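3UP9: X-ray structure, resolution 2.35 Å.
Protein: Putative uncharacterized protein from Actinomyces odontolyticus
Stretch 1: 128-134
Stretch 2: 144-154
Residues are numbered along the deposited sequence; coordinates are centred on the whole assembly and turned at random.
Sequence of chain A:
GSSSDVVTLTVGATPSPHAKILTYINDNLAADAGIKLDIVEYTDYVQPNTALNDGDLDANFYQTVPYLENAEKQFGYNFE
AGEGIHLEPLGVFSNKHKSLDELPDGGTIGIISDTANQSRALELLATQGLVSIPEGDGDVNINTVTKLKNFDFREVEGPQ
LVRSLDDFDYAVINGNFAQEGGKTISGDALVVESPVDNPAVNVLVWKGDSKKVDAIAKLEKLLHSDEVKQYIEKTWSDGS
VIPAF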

ATOM      1  N   GLN A 128       2.056  18.892   7.277  1.00 47.88           N
ATOM      2  CA  GLN A 128       1.661  20.132   6.582  1.00 49.09           C
ATOM      3  C   GLN A 128       0.921  21.189   7.460  1.00 50.19           C
ATOM      4  O   GLN A 128       0.474  22.189   6.931  1.00 54.07           O
ATOM      5  N   GLY A 129       0.814  20.982   8.765  1.00 48.11           N
ATOM      6  CA  GLY A 129       0.164  21.939   9.653  1.00 48.95           C
ATOM      7  C   GLY A 129      -1.358  21.983   9.565  1.00 49.52           C
ATOM      8  O   GLY A 129      -1.963  22.889  10.109  1.00 50.18           O
ATOM      9  N   LEU A 130      -1.989  20.986   8.917  1.00 49.22           N
ATOM     10  CA  LEU A 130      -3.437  21.002   8.625  1.00 48.99           C
ATOM     11  C   LEU A 130      -4.295  20.318   9.699  1.00 50.77           C
ATOM     12  O   LEU A 130      -5.449  20.685   9.885  1.00 54.18           O
ATOM     13  N   VAL A 131      -3.752  19.311  10.379  1.00 49.77           N
ATOM     14  CA  VAL A 131      -4.375  18.757  11.574  1.00 49.30           C
ATOM     15  C   VAL A 131      -3.347  18.631  12.733  1.00 51.67           C
ATOM     16  O   VAL A 131      -2.122  18.554  12.563  1.00 51.43           O
ATOM     17  N   SER A 132      -3.866  18.605  13.932  1.00 56.12           N
ATOM     18  CA  SER A 132      -3.057  18.389  15.133  1.00 58.84           C
ATOM     19  C   SER A 132      -3.372  16.986  15.691  1.00 57.28           C
ATOM     20  O   SER A 132      -4.554  16.646  15.829  1.00 58.85           O
ATOM     21  N   ILE A 133      -2.365  16.136  15.919  1.00 58.49           N
ATOM     22  CA  ILE A 133      -2.630  14.805  16.536  1.00 61.79           C
ATOM     23  C   ILE A 133      -2.251  14.792  18.024  1.00 67.51           C
ATOM     24  O   ILE A 133      -1.110  15.053  18.360  1.00 67.30           O
ATOM     25  N   PRO A 134      -3.191  14.470  18.926  1.00 77.82           N
ATOM     26  CA  PRO A 134      -2.753  14.498  20.336  1.00 82.23           C
ATOM     27  C   PRO A 134      -1.622  13.461  20.631  1.00 84.34           C
ATOM     28  O   PRO A 134      -1.630  12.374  20.014  1.00 77.76           O
ATOM     29  N   THR A 144     -10.622  12.008  16.148  1.00 60.69           N
ATOM     30  CA  THR A 144      -9.726  12.305  17.294  1.00 59.64           C
ATOM     31  C   THR A 144      -8.632  13.348  17.012  1.00 58.84           C
ATOM     32  O   THR A 144      -7.973  13.785  17.938  1.00 60.15           O
ATOM     33  N   VAL A 145      -8.444  13.754  15.753  1.00 58.99           N
ATOM     34  CA  VAL A 145      -7.470  14.814  15.402  1.00 57.04           C
ATOM     35  C   VAL A 145      -8.173  16.190  15.505  1.00 59.52           C
ATOM     36  O   VAL A 145      -9.405  16.229  15.600  1.00 60.14           O
ATOM     37  N   THR A 146      -7.422  17.295  15.588  1.00 56.74           N
ATOM     38  CA  THR A 146      -8.027  18.631  15.673  1.00 57.05           C
ATOM     39  C   THR A 146      -7.713  19.297  14.365  1.00 55.52           C
ATOM     40  O   THR A 146      -6.561  19.351  13.982  1.00 55.80           O
ATOM     41  N   LYS A 147      -8.734  19.811  13.696  1.00 55.65           N
ATOM     42  CA  LYS A 147      -8.579  20.436  12.387  1.00 54.83           C
ATOM     43  C   LYS A 147      -8.025  21.816  12.640  1.00 55.29           C
ATOM     44  O   LYS A 147      -8.488  22.498  13.536  1.00 57.49           O
ATOM     45  N   LEU A 148      -6.982  22.215  11.913  1.00 57.28           N
ATOM     46  CA  LEU A 148      -6.367  23.558  12.146  1.00 58.25           C
ATOM     47  C   LEU A 148      -6.774  24.605  11.100  1.00 58.93           C
ATOM     48  O   LEU A 148      -6.422  25.773  11.232  1.00 62.36           O
ATOM     49  N   LYS A 149      -7.548  24.191  10.095  1.00 59.27           N
ATOM     50  CA  LYS A 149      -8.214  25.097   9.142  1.00 59.45           C
ATOM     51  C   LYS A 149      -9.644  24.567   8.995  1.00 59.42           C
ATOM     52  O   LYS A 149      -9.936  23.458   9.403  1.00 61.44           O
ATOM     53  N   ASN A 150     -10.555  25.346   8.443  1.00 63.23           N
ATOM     54  CA  ASN A 150     -11.936  24.903   8.302  1.00 62.68           C
ATOM     55  C   ASN A 150     -12.169  24.104   7.007  1.00 59.24           C
ATOM     56  O   ASN A 150     -12.286  24.666   5.919  1.00 56.50           O
ATOM     57  N   PHE A 151     -12.223  22.785   7.138  1.00 54.47           N
ATOM     58  CA  PHE A 151     -12.547  21.911   6.032  1.00 52.11           C
ATOM     59  C   PHE A 151     -13.239  20.652   6.612  1.00 53.63           C
ATOM     60  O   PHE A 151     -13.300  20.503   7.819  1.00 57.92           O
ATOM     61  N   ASP A 152     -13.743  19.758   5.759  1.00 53.83           N
ATOM     62  CA  ASP A 152     -14.298  18.468   6.160  1.00 54.13           C
ATOM     63  C   ASP A 152     -13.561  17.317   5.503  1.00 51.67           C
ATOM     64  O   ASP A 152     -13.249  17.369   4.310  1.00 48.90           O
ATOM     65  N   PHE A 153     -13.295  16.271   6.277  1.00 50.58           N
ATOM     66  CA  PHE A 153     -12.869  15.015   5.700  1.00 50.89           C
ATOM     67  C   PHE A 153     -14.054  14.260   5.136  1.00 50.23           C
ATOM     68  O   PHE A 153     -15.159  14.327   5.661  1.00 54.35           O
ATOM     69  N   ARG A 154     -13.835  13.546   4.055  1.00 49.20           N
ATOM     70  CA  ARG A 154     -14.864  12.618   3.572  1.00 50.28           C
ATOM     71  C   ARG A 154     -14.254  11.254   3.380  1.00 47.36           C
ATOM     72  O   ARG A 154     -13.368  11.070   2.539  1.00 45.00           O
TER

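Stretches 128-134 and 144-154 meet as a short antiparallel ladder that buries 537 Å², counting both sides. Three backbone hydrogen bonds fix the register: Leu148 N to Leu130 O at 3.0 Å, Ser132 N to Thr146 O at 2.8 Å, and Thr146 N to Ser132 O at 3.0 Å, all with N-H...O angles of 165-166°. No side chain supplies a hydrogen bond across the interface, so the side chains contribute by packing alone.

Gln128 (chi1 and chi2 both m) stays out of reach, its CB 9.2 Å from Leu148 CD1. Gly129 follows with a phi of 74°, a value that favours glycine; it has no side chain, but its O lies 3.4 Å from Leu148 CD1.

Leu130 has its CA-to-CB bond directed away, yet the t, p rotamer brings the end of the side chain back. Its CG is 3.7 Å from Phe151 CE1, CD2 lies over one face of that ring, and CD1 is 3.9 Å from Lys149 CG, on the aliphatic part of the lysine.

Val131 (m) pairs with Lys147, the two CA atoms 4.6 Å apart, and their side chains share one face of the sheet. Val131 CG1 sits at the edge of two aromatic rings, 3.7 Å from Phe153 CZ and 4.0 Å from Phe151 CZ. The chi1 of 69° (p) at Phe151 and of -71° (m) at Phe153 accompany these approaches. Val131 CB is also 4.3 Å from Val145 CG2. Lys147 adds little here: its NZ turns to its own stretch, with a weak hydrogen bond to Phe151 O at 3.0 Å and a long salt bridge to Asp152 OD1 at 3.7 Å.

Ser132 lies on the other face with Thr146 (m), CB to CB 4.1 Å. Its chi1 of 149° falls between wells. Leu148 (m, t), whose CA-to-CB bond points toward stretch 1, extends CD1 to 4.1 Å from Ser132 CB, so the serine packs against both a threonine and a leucine.

Ile133 points sideways, with chi1 m and chi2 off-well at 142°. Its CG1 meets Val145 CG1 at 3.9 Å; Val145, also m, thus touches both Val131 and Ile133 through different methyl groups.

Pro134, with a C-gamma endo ring, closes the contact by placing CD 3.7 Å from Thr144 O. Thr144 OG1 (chi1 p) is 5.0 Å from Pro134 CD and is hydrogen-bonded elsewhere in the structure.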

ATOM      1  CB  GLN A 128       0.781  19.813   5.316  1.00 49.06           C
ATOM      2  CG  GLN A 128       1.350  18.823   4.290  1.00 44.56           C
ATOM      3  CD  GLN A 128       2.761  19.172   3.913  1.00 44.89           C
ATOM      4  OE1 GLN A 128       2.996  20.190   3.280  1.00 46.84           O
ATOM      5  NE2 GLN A 128       3.718  18.383   4.387  1.00 43.14           N
ATOM      6  CB  LEU A 130      -3.707  20.414   7.224  1.00 47.19           C
ATOM      7  CG  LEU A 130      -5.086  20.594   6.573  1.00 48.80           C
ATOM      8  CD1 LEU A 130      -5.265  22.058   6.267  1.00 48.02           C
ATOM      9  CD2 LEU A 130      -5.263  19.773   5.288  1.00 46.38           C
ATOM     10  CB  VAL A 131      -5.062  17.383  11.300  1.00 47.72           C
ATOM     11  CG1 VAL A 131      -6.043  17.475  10.124  1.00 44.92           C
ATOM     12  CG2 VAL A 131      -4.026  16.277  11.062  1.00 45.41           C
ATOM     13  CB  SER A 132      -3.404  19.480  16.126  1.00 60.18           C
ATOM     14  OG  SER A 132      -3.256  18.981  17.391  1.00 63.23           O
ATOM     15  CB  ILE A 133      -1.898  13.660  15.805  1.00 58.88           C
ATOM     16  CG1 ILE A 133      -2.293  13.648  14.319  1.00 57.41           C
ATOM     17  CG2 ILE A 133      -2.248  12.342  16.500  1.00 57.59           C
ATOM     18  CD1 ILE A 133      -1.178  13.320  13.363  1.00 58.78           C
ATOM     19  CB  PRO A 134      -4.033  14.150  21.085  1.00 84.00           C
ATOM     20  CG  PRO A 134      -4.773  13.251  20.141  1.00 82.38           C
ATOM     21  CD  PRO A 134      -4.412  13.660  18.742  1.00 80.15           C
ATOM     22  CB  THR A 144      -9.111  11.017  17.942  1.00 58.66           C
ATOM     23  OG1 THR A 144      -8.029  10.525  17.147  1.00 56.12           O
ATOM     24  CG2 THR A 144     -10.171   9.915  18.124  1.00 56.36           C
ATOM     25  CB  VAL A 145      -6.833  14.564  14.033  1.00 54.13           C
ATOM     26  CG1 VAL A 145      -6.135  13.220  14.074  1.00 51.03           C
ATOM     27  CG2 VAL A 145      -7.867  14.624  12.907  1.00 51.48           C
ATOM     28  CB  THR A 146      -7.456  19.535  16.807  1.00 59.00           C
ATOM     29  OG1 THR A 146      -7.581  18.870  18.060  1.00 59.68           O
ATOM     30  CG2 THR A 146      -8.172  20.908  16.874  1.00 56.64           C
ATOM     31  CB  LYS A 147      -9.930  20.435  11.633  1.00 54.40           C
ATOM     32  CG  LYS A 147     -10.141  19.166  10.793  1.00 53.50           C
ATOM     33  CD  LYS A 147     -11.528  18.528  10.825  1.00 55.14           C
ATOM     34  CE  LYS A 147     -12.660  19.498  10.548  1.00 55.73           C
ATOM     35  NZ  LYS A 147     -13.839  18.699  10.131  1.00 57.02           N
ATOM     36  CB  LEU A 148      -4.845  23.468  12.303  1.00 55.77           C
ATOM     37  CG  LEU A 148      -4.320  22.641  13.492  1.00 55.69           C
ATOM     38  CD1 LEU A 148      -2.814  22.418  13.338  1.00 55.48           C
ATOM     39  CD2 LEU A 148      -4.631  23.292  14.808  1.00 56.67           C
ATOM     40  CB  LYS A 149      -7.476  25.108   7.782  1.00 59.06           C
ATOM     41  CG  LYS A 149      -5.997  25.518   7.834  1.00 61.24           C
ATOM     42  CD  LYS A 149      -5.794  27.035   8.090  1.00 65.32           C
ATOM     43  CE  LYS A 149      -4.335  27.489   8.327  1.00 66.14           C
ATOM     44  NZ  LYS A 149      -3.500  27.819   7.130  1.00 64.99           N
ATOM     45  CB  ASN A 150     -12.897  26.090   8.363  1.00 67.09           C
ATOM     46  CG  ASN A 150     -14.351  25.642   8.328  1.00 71.61           C
ATOM     47  OD1 ASN A 150     -15.046  25.844   7.340  1.00 72.65           O
ATOM     48  ND2 ASN A 150     -14.799  24.982   9.394  1.00 78.15           N
ATOM     49  CB  PHE A 151     -11.257  21.548   5.276  1.00 48.83           C
ATOM     50  CG  PHE A 151     -10.331  20.641   6.066  1.00 45.81           C
ATOM     51  CD1 PHE A 151      -9.412  21.164   6.974  1.00 45.08           C
ATOM     52  CD2 PHE A 151     -10.396  19.272   5.921  1.00 43.96           C
ATOM     53  CE1 PHE A 151      -8.598  20.321   7.716  1.00 44.73           C
ATOM     54  CE2 PHE A 151      -9.587  18.418   6.687  1.00 42.63           C
ATOM     55  CZ  PHE A 151      -8.705  18.944   7.584  1.00 42.25           C
ATOM     56  CB  ASP A 152     -15.779  18.387   5.772  1.00 57.86           C
ATOM     57  CG  ASP A 152     -16.589  19.462   6.433  1.00 63.31           C
ATOM     58  OD1 ASP A 152     -16.412  19.659   7.653  1.00 64.76           O
ATOM     59  OD2 ASP A 152     -17.377  20.131   5.739  1.00 71.41           O
ATOM     60  CB  PHE A 153     -12.204  14.133   6.736  1.00 50.44           C
ATOM     61  CG  PHE A 153     -10.855  14.615   7.184  1.00 48.67           C
ATOM     62  CD1 PHE A 153      -9.763  14.457   6.375  1.00 46.25           C
ATOM     63  CD2 PHE A 153     -10.684  15.172   8.452  1.00 49.76           C
ATOM     64  CE1 PHE A 153      -8.518  14.887   6.795  1.00 46.31           C
ATOM     65  CE2 PHE A 153      -9.437  15.576   8.888  1.00 48.33           C
ATOM     66  CZ  PHE A 153      -8.357  15.439   8.046  1.00 47.97           C
ATOM     67  CB  ARG A 154     -15.474  13.089   2.257  1.00 52.27           C
ATOM     68  CG  ARG A 154     -16.122  14.433   2.352  1.00 54.96           C
ATOM     69  CD  ARG A 154     -17.396  14.383   3.141  1.00 60.89           C
ATOM     70  NE  ARG A 154     -18.127  15.539   2.677  1.00 68.23           N
ATOM     71  CZ  ARG A 154     -18.884  15.566   1.575  1.00 70.08           C
ATOM     72  NH1 ARG A 154     -19.108  14.462   0.828  1.00 66.90           N
ATOM     73  NH2 ARG A 154     -19.447  16.717   1.243  1.00 72.36           N
TER